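Local coordinates for protein acetone carboxylase alpha subunit (Xanthobacter autotrophicus Py2, PDB 5M45) that forms the alpha subunit of acetone carboxylase, a multi-subunit enzyme, and carries a hydantoinase B/oxoprolinase family region, at residues A[154-158]-A[237-242]; A[308-312]-A[751-755]; A[503-507]-A[646-652]. The contacts are given in a common frame with arbitrary orientation. Residue numbers count along the deposited sequence, not the author numbering.

Contact 1 (A[154-158]-A[237-242]); sequences IHTIV and RIAGCH
Residues 154-158 form an extended beta strand and 237-242 a regular alpha helix. Their short axes pass 8.6 Å apart and cross at -33°, running roughly parallel. Thr156 CA lies 6.1 Å from Arg237 CA, and Val158 CA 6.8 Å from Cys241 CA, so two strand residues match one helical turn. Within that turn Cys241 N bonds to Arg237 O at 3.1 Å. Ile154, Thr156 and Val158 direct their CA-to-CB bonds toward the helix; His155 and Ile157 point away, toward helix 111-124. This is alpha/beta layer packing: helix 227-255 covers one face of the seven-stranded antiparallel sheet, with strand 153-162 in its interior. Thr156 (chi1 m) accepts a hydrogen bond at OG1 from Arg237 NE, 2.9 Å long. The Arg237 side chain (chi1 to chi3 m, t, m) reaches obliquely back toward Ile154, with Arg237 CD 3.2 Å from Ile154 O. Ile154 CG2 sits over one guanidinium face, 3.5 Å from Arg237 NH2. Water 1 joins Arg237 NH2 (3.1 Å) to Thr156 OG1 (3.2 Å). Arg237 NH1 bonds to Thr174 on the adjacent strand. Val158 CG2 meets Cys241 CB at 4.0 Å, and Cys241 SG lies 3.5 Å from Thr156 O.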
ATOM      1  N   ILE A 154      11.119   9.412  -3.528  1.00 11.22           N
ATOM      2  CA  ILE A 154      10.743   8.682  -4.724  1.00 11.17           C
ATOM      3  C   ILE A 154      11.808   8.842  -5.822  1.00 11.18           C
ATOM      4  O   ILE A 154      12.212   9.989  -6.147  1.00 10.87           O
ATOM      5  CB  ILE A 154       9.386   9.183  -5.295  1.00 11.19           C
ATOM      6  CG1 ILE A 154       8.285   9.227  -4.204  1.00 11.12           C
ATOM      7  CG2 ILE A 154       8.977   8.344  -6.492  1.00 11.25           C
ATOM      8  CD1 ILE A 154       7.904   7.878  -3.644  1.00 10.96           C
ATOM      9  N   HIS A 155      12.237   7.711  -6.381  1.00 11.20           N
ATOM     10  CA  HIS A 155      13.187   7.672  -7.508  1.00 11.39           C
ATOM     11  C   HIS A 155      12.476   7.466  -8.870  1.00 11.28           C
ATOM     12  O   HIS A 155      11.582   6.617  -8.967  1.00 11.21           O
ATOM     13  CB  HIS A 155      14.214   6.525  -7.399  1.00 11.65           C
ATOM     14  CG  HIS A 155      14.796   6.322  -6.040  1.00 11.91           C
ATOM     15  ND1 HIS A 155      15.274   5.096  -5.625  1.00 12.26           N
ATOM     16  CD2 HIS A 155      15.022   7.183  -5.019  1.00 12.08           C
ATOM     17  CE1 HIS A 155      15.758   5.208  -4.391  1.00 12.25           C
ATOM     18  NE2 HIS A 155      15.605   6.467  -4.002  1.00 12.09           N
ATOM     19  N   THR A 156      12.928   8.210  -9.895  1.00 11.16           N
ATOM     20  CA  THR A 156      12.635   7.942 -11.305  1.00 11.14           C
ATOM     21  C   THR A 156      13.990   7.618 -11.958  1.00 11.34           C
ATOM     22  O   THR A 156      14.957   8.366 -11.803  1.00 11.27           O
ATOM     23  CB  THR A 156      11.970   9.139 -12.007  1.00 11.17           C
ATOM     24  OG1 THR A 156      10.699   9.426 -11.416  1.00 10.96           O
ATOM     25  CG2 THR A 156      11.763   8.858 -13.520  1.00 11.25           C
ATOM     26  N   ILE A 157      14.069   6.456 -12.609  1.00 11.45           N
ATOM     27  CA  ILE A 157      15.308   5.923 -13.219  1.00 11.70           C
ATOM     28  C   ILE A 157      15.062   5.610 -14.736  1.00 11.75           C
ATOM     29  O   ILE A 157      14.115   4.911 -15.091  1.00 11.78           O
ATOM     30  CB  ILE A 157      15.778   4.665 -12.450  1.00 11.72           C
ATOM     31  CG1 ILE A 157      16.159   4.991 -10.991  1.00 11.67           C
ATOM     32  CG2 ILE A 157      16.984   4.038 -13.139  1.00 11.89           C
ATOM     33  CD1 ILE A 157      16.149   3.748 -10.094  1.00 11.62           C
ATOM     34  N   VAL A 158      15.909   6.169 -15.613  1.00 11.88           N
ATOM     35  CA  VAL A 158      15.782   6.040 -17.077  1.00 11.96           C
ATOM     36  C   VAL A 158      17.126   5.488 -17.632  1.00 12.30           C
ATOM     37  O   VAL A 158      18.187   6.068 -17.361  1.00 11.86           O
ATOM     38  CB  VAL A 158      15.477   7.407 -17.718  1.00 11.89           C
ATOM     39  CG1 VAL A 158      15.489   7.306 -19.225  1.00 12.05           C
ATOM     40  CG2 VAL A 158      14.139   7.933 -17.203  1.00 11.96           C
ATOM     41  N   ARG A 237      10.904  15.084 -11.636  1.00 11.79           N
ATOM     42  CA  ARG A 237      11.911  14.024 -11.782  1.00 11.85           C
ATOM     43  C   ARG A 237      12.108  13.627 -13.271  1.00 12.15           C
ATOM     44  O   ARG A 237      13.251  13.475 -13.741  1.00 11.88           O
ATOM     45  CB  ARG A 237      11.550  12.768 -10.974  1.00 11.55           C
ATOM     46  CG  ARG A 237      11.514  12.951  -9.460  1.00 11.33           C
ATOM     47  CD  ARG A 237      11.274  11.642  -8.698  1.00 11.22           C
ATOM     48  NE  ARG A 237      10.038  10.949  -9.090  1.00 11.23           N
ATOM     49  CZ  ARG A 237       8.839  11.141  -8.551  1.00 11.24           C
ATOM     50  NH1 ARG A 237       8.633  12.013  -7.572  1.00 11.23           N
ATOM     51  NH2 ARG A 237       7.804  10.439  -9.001  1.00 11.41           N
ATOM     52  N   ILE A 238      10.997  13.463 -14.005  1.00 12.65           N
ATOM     53  CA  ILE A 238      11.095  13.067 -15.417  1.00 13.08           C
ATOM     54  C   ILE A 238      11.814  14.155 -16.249  1.00 13.13           C
ATOM     55  O   ILE A 238      12.605  13.819 -17.150  1.00 13.35           O
ATOM     56  CB  ILE A 238       9.711  12.752 -16.047  1.00 13.72           C
ATOM     57  CG1 ILE A 238       9.106  11.596 -15.340  1.00 14.22           C
ATOM     58  CG2 ILE A 238       9.899  12.321 -17.482  1.00 14.05           C
ATOM     59  CD1 ILE A 238       7.627  11.386 -15.650  1.00 14.64           C
ATOM     60  N   ALA A 239      11.522  15.436 -15.973  1.00 12.97           N
ATOM     61  CA  ALA A 239      12.182  16.546 -16.670  1.00 13.02           C
ATOM     62  C   ALA A 239      13.694  16.476 -16.549  1.00 12.93           C
ATOM     63  O   ALA A 239      14.410  16.514 -17.551  1.00 12.99           O
ATOM     64  CB  ALA A 239      11.688  17.898 -16.157  1.00 13.04           C
ATOM     65  N   GLY A 240      14.184  16.386 -15.324  1.00 12.77           N
ATOM     66  CA  GLY A 240      15.616  16.350 -15.119  1.00 12.57           C
ATOM     67  C   GLY A 240      16.306  15.108 -15.709  1.00 12.35           C
ATOM     68  O   GLY A 240      17.382  15.224 -16.291  1.00 12.23           O
ATOM     69  N   CYS A 241      15.688  13.956 -15.568  1.00 12.37           N
ATOM     70  CA  CYS A 241      16.193  12.723 -16.198  1.00 12.63           C
ATOM     71  C   CYS A 241      16.340  12.889 -17.719  1.00 13.10           C
ATOM     72  O   CYS A 241      17.389  12.542 -18.267  1.00 12.95           O
ATOM     73  CB  CYS A 241      15.318  11.509 -15.871  1.00 12.43           C
ATOM     74  SG  CYS A 241      15.406  10.931 -14.140  1.00 12.54           S
ATOM     75  N   HIS A 242      15.306  13.432 -18.382  1.00 13.51           N
ATOM     76  CA  HIS A 242      15.333  13.608 -19.847  1.00 13.97           C
ATOM     77  C   HIS A 242      16.275  14.721 -20.318  1.00 14.43           C
ATOM     78  O   HIS A 242      16.894  14.571 -21.373  1.00 14.26           O
ATOM     79  CB  HIS A 242      13.902  13.745 -20.437  1.00 14.11           C
ATOM     80  CG  HIS A 242      13.156  12.443 -20.474  1.00 14.11           C
ATOM     81  ND1 HIS A 242      11.835  12.346 -20.867  1.00 14.29           N
ATOM     82  CD2 HIS A 242      13.546  11.187 -20.153  1.00 13.95           C
ATOM     83  CE1 HIS A 242      11.457  11.079 -20.822  1.00 14.26           C
ATOM     84  NE2 HIS A 242      12.478  10.359 -20.383  1.00 14.01           N
TER
HETATM   85  O   HOH W   1       7.683   8.355 -11.265  1.00 19.97           O

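Contact 2 (A[308-312]-A[751-755]); sequences DFAKL and VPTYG
No direct hydrogen bond crosses this contact; two irregular segments meet through apolar groups and one water. It is loop-to-loop packing. The connection between strands 286-297 and 313-324 meets a C-terminal segment after helix 726-735. Residues 308-310 form a 3-10 turn, with Lys311 N bonded to Asp308 O at 3.3 Å. Lys311 (phi/psi -86/85) centres an inverse gamma turn, and Leu312 is extended. Residues 751-755 are irregular; Gly755 ends them with positive phi (87°). Phe309 CA lies 5.5 Å from Pro752 CA, and Leu312 CA 6.8 Å from Val751 CA. Pro752 CB is 3.7 Å from Phe309 O. Leu312 CD1 touches Val751 CG2 at 3.8 Å. Phe309 (chi1 p) places its CB over the Tyr754 ring (chi1 m), a CH-pi contact 4.1 Å from the centroid. The rings are nearly parallel (19°) but slid apart, centroids 5.4 Å apart. Trp342 meets the Phe309 ring edge-to-face and donates from NE1 to Tyr754 O. The site borders the second copy of this protein: Tyr754 OH bonds to Trp532 O and Asp308 OD2 to Met611 N, both of that subunit. Water 2 donates to Phe309 O at 2.9 Å and, weakly, to Tyr754 O at 3.5 Å.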
ATOM      1  N   ASP A 308       0.038  -4.138  20.503  1.00 17.96           N
ATOM      2  CA  ASP A 308       0.516  -4.099  21.911  1.00 17.47           C
ATOM      3  C   ASP A 308       2.003  -4.519  22.128  1.00 16.95           C
ATOM      4  O   ASP A 308       2.658  -4.069  23.088  1.00 16.64           O
ATOM      5  CB  ASP A 308      -0.414  -4.885  22.853  1.00 17.89           C
ATOM      6  CG  ASP A 308      -0.568  -6.386  22.470  1.00 18.51           C
ATOM      7  OD1 ASP A 308      -0.251  -6.781  21.262  1.00 18.54           O
ATOM      8  OD2 ASP A 308      -0.990  -7.134  23.417  1.00 18.68           O
ATOM      9  N   PHE A 309       2.544  -5.322  21.206  1.00 16.10           N
ATOM     10  CA  PHE A 309       3.946  -5.749  21.282  1.00 15.45           C
ATOM     11  C   PHE A 309       4.937  -4.592  20.979  1.00 15.02           C
ATOM     12  O   PHE A 309       6.150  -4.771  21.163  1.00 15.39           O
ATOM     13  CB  PHE A 309       4.202  -6.989  20.404  1.00 15.25           C
ATOM     14  CG  PHE A 309       3.817  -6.817  18.951  1.00 15.10           C
ATOM     15  CD1 PHE A 309       4.644  -6.128  18.066  1.00 14.88           C
ATOM     16  CD2 PHE A 309       2.629  -7.362  18.459  1.00 15.18           C
ATOM     17  CE1 PHE A 309       4.298  -5.951  16.742  1.00 14.80           C
ATOM     18  CE2 PHE A 309       2.287  -7.211  17.108  1.00 15.14           C
ATOM     19  CZ  PHE A 309       3.117  -6.479  16.253  1.00 14.96           C
ATOM     20  N   ALA A 310       4.438  -3.435  20.509  1.00 14.56           N
ATOM     21  CA  ALA A 310       5.246  -2.230  20.249  1.00 14.07           C
ATOM     22  C   ALA A 310       5.267  -1.221  21.389  1.00 13.90           C
ATOM     23  O   ALA A 310       6.002  -0.209  21.297  1.00 13.32           O
ATOM     24  CB  ALA A 310       4.758  -1.529  18.961  1.00 13.99           C
ATOM     25  N   LYS A 311       4.452  -1.440  22.430  1.00 13.94           N
ATOM     26  CA  LYS A 311       4.328  -0.481  23.527  1.00 14.13           C
ATOM     27  C   LYS A 311       5.395  -0.699  24.577  1.00 13.85           C
ATOM     28  O   LYS A 311       5.162  -1.372  25.587  1.00 14.18           O
ATOM     29  CB  LYS A 311       2.965  -0.521  24.192  1.00 14.76           C
ATOM     30  CG  LYS A 311       1.822  -0.039  23.348  1.00 15.33           C
ATOM     31  CD  LYS A 311       1.736   1.478  23.192  1.00 15.74           C
ATOM     32  CE  LYS A 311       1.347   2.221  24.484  1.00 15.99           C
ATOM     33  NZ  LYS A 311       1.781   3.653  24.279  1.00 16.13           N
ATOM     34  N   LEU A 312       6.559  -0.097  24.340  1.00 13.42           N
ATOM     35  CA  LEU A 312       7.674  -0.122  25.294  1.00 13.31           C
ATOM     36  C   LEU A 312       8.665   0.982  24.979  1.00 12.94           C
ATOM     37  O   LEU A 312       8.741   1.476  23.817  1.00 12.86           O
ATOM     38  CB  LEU A 312       8.386  -1.490  25.319  1.00 13.37           C
ATOM     39  CG  LEU A 312       9.345  -1.885  24.187  1.00 13.33           C
ATOM     40  CD1 LEU A 312      10.322  -2.957  24.637  1.00 13.45           C
ATOM     41  CD2 LEU A 312       8.600  -2.332  22.936  1.00 13.38           C
ATOM     42  N   VAL A 751       9.312  -6.801  29.495  1.00 18.30           N
ATOM     43  CA  VAL A 751       8.745  -6.044  28.375  1.00 17.76           C
ATOM     44  C   VAL A 751       8.549  -7.019  27.223  1.00 17.33           C
ATOM     45  O   VAL A 751       9.203  -8.059  27.197  1.00 16.86           O
ATOM     46  CB  VAL A 751       9.635  -4.862  27.940  1.00 17.34           C
ATOM     47  CG1 VAL A 751       9.695  -3.811  29.037  1.00 17.88           C
ATOM     48  CG2 VAL A 751      11.041  -5.293  27.572  1.00 17.05           C
ATOM     49  N   PRO A 752       7.690  -6.674  26.253  1.00 17.43           N
ATOM     50  CA  PRO A 752       7.599  -7.535  25.049  1.00 17.24           C
ATOM     51  C   PRO A 752       8.926  -7.661  24.283  1.00 16.47           C
ATOM     52  O   PRO A 752       9.657  -6.687  24.181  1.00 15.51           O
ATOM     53  CB  PRO A 752       6.543  -6.837  24.187  1.00 17.26           C
ATOM     54  CG  PRO A 752       5.827  -5.891  25.093  1.00 17.91           C
ATOM     55  CD  PRO A 752       6.794  -5.498  26.155  1.00 17.70           C
ATOM     56  N   THR A 753       9.191  -8.862  23.739  1.00 16.29           N
ATOM     57  CA  THR A 753      10.409  -9.156  22.977  1.00 15.83           C
ATOM     58  C   THR A 753      10.130  -9.882  21.636  1.00 15.51           C
ATOM     59  O   THR A 753      10.974 -10.688  21.153  1.00 15.45           O
ATOM     60  CB  THR A 753      11.403  -9.997  23.811  1.00 16.29           C
ATOM     61  OG1 THR A 753      10.792 -11.247  24.120  1.00 17.13           O
ATOM     62  CG2 THR A 753      11.794  -9.319  25.134  1.00 16.44           C
ATOM     63  N   TYR A 754       9.000  -9.567  21.006  1.00 15.31           N
ATOM     64  CA  TYR A 754       8.686 -10.075  19.652  1.00 15.11           C
ATOM     65  C   TYR A 754       9.753  -9.624  18.673  1.00 15.28           C
ATOM     66  O   TYR A 754      10.181  -8.455  18.662  1.00 15.28           O
ATOM     67  CB  TYR A 754       7.283  -9.630  19.185  1.00 14.72           C
ATOM     68  CG  TYR A 754       6.089 -10.396  19.787  1.00 14.69           C
ATOM     69  CD1 TYR A 754       6.178 -11.052  21.008  1.00 14.71           C
ATOM     70  CD2 TYR A 754       4.847 -10.397  19.133  1.00 14.60           C
ATOM     71  CE1 TYR A 754       5.088 -11.730  21.540  1.00 15.11           C
ATOM     72  CE2 TYR A 754       3.751 -11.074  19.665  1.00 14.96           C
ATOM     73  CZ  TYR A 754       3.862 -11.709  20.891  1.00 15.25           C
ATOM     74  OH  TYR A 754       2.828 -12.411  21.429  1.00 15.50           O
ATOM     75  N   GLY A 755      10.220 -10.561  17.871  1.00 15.83           N
ATOM     76  CA  GLY A 755      11.289 -10.352  16.935  1.00 16.37           C
ATOM     77  C   GLY A 755      12.710 -10.537  17.452  1.00 16.94           C
ATOM     78  O   GLY A 755      13.661 -10.419  16.653  1.00 18.27           O
TER
HETATM   79  O   HOH W   2       8.355  -6.651  21.013  1.00 18.21           O

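Contact 3 (A[503-507]-A[646-652]); sequences QIKAS and GYVLERF
Residues 503-507 leave the outermost strand, within this chain, of an antiparallel sheet and run beside 646-652 in the same direction; 646-652 links helices 636-645 and 652-657. Ile504 to Ala506 are extended; Ser507 turns to positive phi (65/22). Gly646 (84/15) closes the preceding helix in a Schellman motif. Leu649 to Phe652 make a type I turn, with Phe652 N bonded to Leu649 O at 3.0 Å. Ala506 CA lies 4.6 Å from Tyr647 CA, and Ser507 CA 4.5 Å from Val648 CA. Ser507 N donates to Tyr647 O at 2.9 Å. Ser507 OG (chi1 m) accepts from Leu649 N at 3.0 Å, nearly linear. Water 3 donates to Ile504 O and Gly646 O, each at 2.7 Å. Apolar contacts accompany these bonds: Ile504 CG2 to Tyr647 CD1 at 4.0 Å and Ala506 CB to Leu649 CD2 at 3.9 Å. Elsewhere, Lys505 NZ pairs with Glu521, and Arg651 forms salt bridges to Asp584 and Glu586. The beta subunit supplies an acidic side chain to Ile504 N, while the gamma subunit packs on Leu649 and Phe652. Ser507 thus bonds through backbone and side chain, so the strand end and the interhelical loop are joined by neutral polar groups with no charged pair.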
ATOM      1  N   GLN A 503      12.099  32.781  16.058  1.00 14.01           N
ATOM      2  CA  GLN A 503      13.114  33.314  16.996  1.00 14.20           C
ATOM      3  C   GLN A 503      14.304  32.348  17.095  1.00 14.17           C
ATOM      4  O   GLN A 503      14.124  31.126  17.094  1.00 13.55           O
ATOM      5  CB  GLN A 503      12.467  33.482  18.380  1.00 14.60           C
ATOM      6  CG  GLN A 503      13.281  34.206  19.430  1.00 15.09           C
ATOM      7  CD  GLN A 503      12.568  34.391  20.773  1.00 15.56           C
ATOM      8  OE1 GLN A 503      11.621  35.144  20.860  1.00 16.17           O
ATOM      9  NE2 GLN A 503      13.023  33.705  21.818  1.00 15.80           N
ATOM     10  N   ILE A 504      15.507  32.900  17.255  1.00 14.21           N
ATOM     11  CA  ILE A 504      16.692  32.106  17.572  1.00 14.14           C
ATOM     12  C   ILE A 504      16.482  31.423  18.952  1.00 14.32           C
ATOM     13  O   ILE A 504      15.923  32.031  19.878  1.00 14.29           O
ATOM     14  CB  ILE A 504      17.958  33.000  17.597  1.00 14.35           C
ATOM     15  CG1 ILE A 504      18.260  33.542  16.197  1.00 14.39           C
ATOM     16  CG2 ILE A 504      19.153  32.228  18.166  1.00 14.39           C
ATOM     17  CD1 ILE A 504      19.354  34.590  16.167  1.00 14.63           C
ATOM     18  N   LYS A 505      16.887  30.148  19.073  1.00 14.43           N
ATOM     19  CA  LYS A 505      16.547  29.313  20.277  1.00 14.46           C
ATOM     20  C   LYS A 505      17.645  29.439  21.349  1.00 14.33           C
ATOM     21  O   LYS A 505      18.693  28.799  21.245  1.00 14.79           O
ATOM     22  CB  LYS A 505      16.312  27.830  19.893  1.00 14.39           C
ATOM     23  CG  LYS A 505      15.793  26.946  21.038  1.00 14.54           C
ATOM     24  CD  LYS A 505      14.385  27.331  21.473  1.00 14.73           C
ATOM     25  CE  LYS A 505      13.859  26.414  22.545  1.00 14.76           C
ATOM     26  NZ  LYS A 505      12.852  27.129  23.369  1.00 15.01           N
ATOM     27  N   ALA A 506      17.395  30.269  22.355  1.00 14.18           N
ATOM     28  CA  ALA A 506      18.376  30.542  23.404  1.00 14.19           C
ATOM     29  C   ALA A 506      18.761  29.283  24.180  1.00 13.85           C
ATOM     30  O   ALA A 506      17.921  28.459  24.510  1.00 13.81           O
ATOM     31  CB  ALA A 506      17.845  31.610  24.354  1.00 14.36           C
ATOM     32  N   SER A 507      20.062  29.147  24.416  1.00 13.67           N
ATOM     33  CA  SER A 507      20.674  28.059  25.205  1.00 13.31           C
ATOM     34  C   SER A 507      20.506  26.679  24.587  1.00 12.94           C
ATOM     35  O   SER A 507      20.667  25.661  25.298  1.00 12.98           O
ATOM     36  CB  SER A 507      20.276  28.134  26.703  1.00 13.41           C
ATOM     37  OG  SER A 507      20.912  29.234  27.369  1.00 13.64           O
ATOM     38  N   GLY A 646      20.787  36.936  22.185  1.00 16.79           N
ATOM     39  CA  GLY A 646      19.752  35.893  22.354  1.00 16.47           C
ATOM     40  C   GLY A 646      20.200  34.437  22.144  1.00 15.89           C
ATOM     41  O   GLY A 646      19.364  33.545  21.997  1.00 15.79           O
ATOM     42  N   TYR A 647      21.512  34.203  22.145  1.00 15.40           N
ATOM     43  CA  TYR A 647      22.084  32.862  21.988  1.00 14.96           C
ATOM     44  C   TYR A 647      22.200  32.042  23.281  1.00 15.04           C
ATOM     45  O   TYR A 647      22.198  30.798  23.235  1.00 14.47           O
ATOM     46  CB  TYR A 647      23.455  32.915  21.269  1.00 14.67           C
ATOM     47  CG  TYR A 647      23.399  33.511  19.861  1.00 14.44           C
ATOM     48  CD1 TYR A 647      23.126  32.715  18.757  1.00 14.26           C
ATOM     49  CD2 TYR A 647      23.645  34.868  19.636  1.00 14.59           C
ATOM     50  CE1 TYR A 647      23.068  33.246  17.468  1.00 14.25           C
ATOM     51  CE2 TYR A 647      23.592  35.423  18.361  1.00 14.72           C
ATOM     52  CZ  TYR A 647      23.320  34.612  17.277  1.00 14.58           C
ATOM     53  OH  TYR A 647      23.250  35.126  15.997  1.00 14.97           O
ATOM     54  N   VAL A 648      22.343  32.728  24.412  1.00 15.29           N
ATOM     55  CA  VAL A 648      22.530  32.128  25.722  1.00 15.79           C
ATOM     56  C   VAL A 648      21.729  32.911  26.759  1.00 16.13           C
ATOM     57  O   VAL A 648      21.816  34.140  26.798  1.00 16.06           O
ATOM     58  CB  VAL A 648      24.030  32.185  26.135  1.00 15.99           C
ATOM     59  CG1 VAL A 648      24.229  31.752  27.604  1.00 16.35           C
ATOM     60  CG2 VAL A 648      24.887  31.338  25.206  1.00 15.89           C
ATOM     61  N   LEU A 649      21.004  32.207  27.622  1.00 16.60           N
ATOM     62  CA  LEU A 649      20.284  32.829  28.740  1.00 17.34           C
ATOM     63  C   LEU A 649      21.248  33.326  29.828  1.00 18.65           C
ATOM     64  O   LEU A 649      22.189  32.602  30.219  1.00 18.50           O
ATOM     65  CB  LEU A 649      19.260  31.849  29.349  1.00 17.00           C
ATOM     66  CG  LEU A 649      18.117  31.358  28.471  1.00 16.59           C
ATOM     67  CD1 LEU A 649      17.329  30.225  29.149  1.00 16.47           C
ATOM     68  CD2 LEU A 649      17.184  32.499  28.125  1.00 16.64           C
ATOM     69  N   GLU A 650      20.982  34.531  30.327  1.00 20.15           N
ATOM     70  CA  GLU A 650      21.861  35.208  31.290  1.00 22.03           C
ATOM     71  C   GLU A 650      22.277  34.325  32.485  1.00 22.32           C
ATOM     72  O   GLU A 650      23.439  34.343  32.902  1.00 21.64           O
ATOM     73  CB  GLU A 650      21.192  36.500  31.794  1.00 23.61           C
ATOM     74  CG  GLU A 650      22.105  37.408  32.650  1.00 25.57           C
ATOM     75  CD  GLU A 650      22.162  37.038  34.120  1.00 27.15           C
ATOM     76  OE1 GLU A 650      21.234  36.366  34.602  1.00 29.73           O
ATOM     77  OE2 GLU A 650      23.141  37.414  34.823  1.00 29.31           O
ATOM     78  N   ARG A 651      21.330  33.542  33.014  1.00 22.42           N
ATOM     79  CA  ARG A 651      21.571  32.739  34.207  1.00 23.23           C
ATOM     80  C   ARG A 651      22.588  31.626  34.050  1.00 23.95           C
ATOM     81  O   ARG A 651      23.119  31.158  35.041  1.00 25.25           O
ATOM     82  CB  ARG A 651      20.246  32.214  34.779  1.00 24.09           C
ATOM     83  CG  ARG A 651      19.529  31.168  33.909  1.00 23.80           C
ATOM     84  CD  ARG A 651      17.995  31.315  34.105  1.00 23.66           C
ATOM     85  NE  ARG A 651      17.128  30.303  33.441  1.00 22.71           N
ATOM     86  CZ  ARG A 651      17.153  29.006  33.735  1.00 22.63           C
ATOM     87  NH1 ARG A 651      16.342  28.117  33.164  1.00 22.10           N
ATOM     88  NH2 ARG A 651      18.040  28.538  34.614  1.00 22.76           N
ATOM     89  N   PHE A 652      22.949  31.231  32.831  1.00 22.79           N
ATOM     90  CA  PHE A 652      23.998  30.239  32.659  1.00 21.86           C
ATOM     91  C   PHE A 652      25.405  30.822  32.526  1.00 21.10           C
ATOM     92  O   PHE A 652      26.391  30.071  32.537  1.00 22.21           O
ATOM     93  CB  PHE A 652      23.644  29.330  31.460  1.00 21.51           C
ATOM     94  CG  PHE A 652      22.424  28.518  31.706  1.00 21.77           C
ATOM     95  CD1 PHE A 652      22.472  27.429  32.588  1.00 22.15           C
ATOM     96  CD2 PHE A 652      21.214  28.866  31.134  1.00 22.18           C
ATOM     97  CE1 PHE A 652      21.338  26.668  32.868  1.00 22.09           C
ATOM     98  CE2 PHE A 652      20.062  28.121  31.419  1.00 22.32           C
ATOM     99  CZ  PHE A 652      20.132  27.002  32.265  1.00 22.29           C
TER
HETATM  100  O   HOH W   3      16.800  34.192  21.329  1.00 15.82           O

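How the contacts relate
Contact 1 is fully buried, contact 3 partly buried, and contact 2 lies at the surface of the chain, against the second alpha subunit. Only contact 1 pairs a strand with a helix; contact 2 joins two loops, and contact 3 a strand end with an interhelical loop. No element is shared. Contact 1 relies on a buried arginine, contact 2 on apolar and aromatic packing, and contact 3 on backbone and serine hydrogen bonds. Each also includes a bridging water. Centres are 40 to 44 Å apart, with contacts 1 and 3 on opposite sides of the chain's centre. In sequence, contact 1 closes first, and contact 3 is nested inside the long loop closed by contact 2.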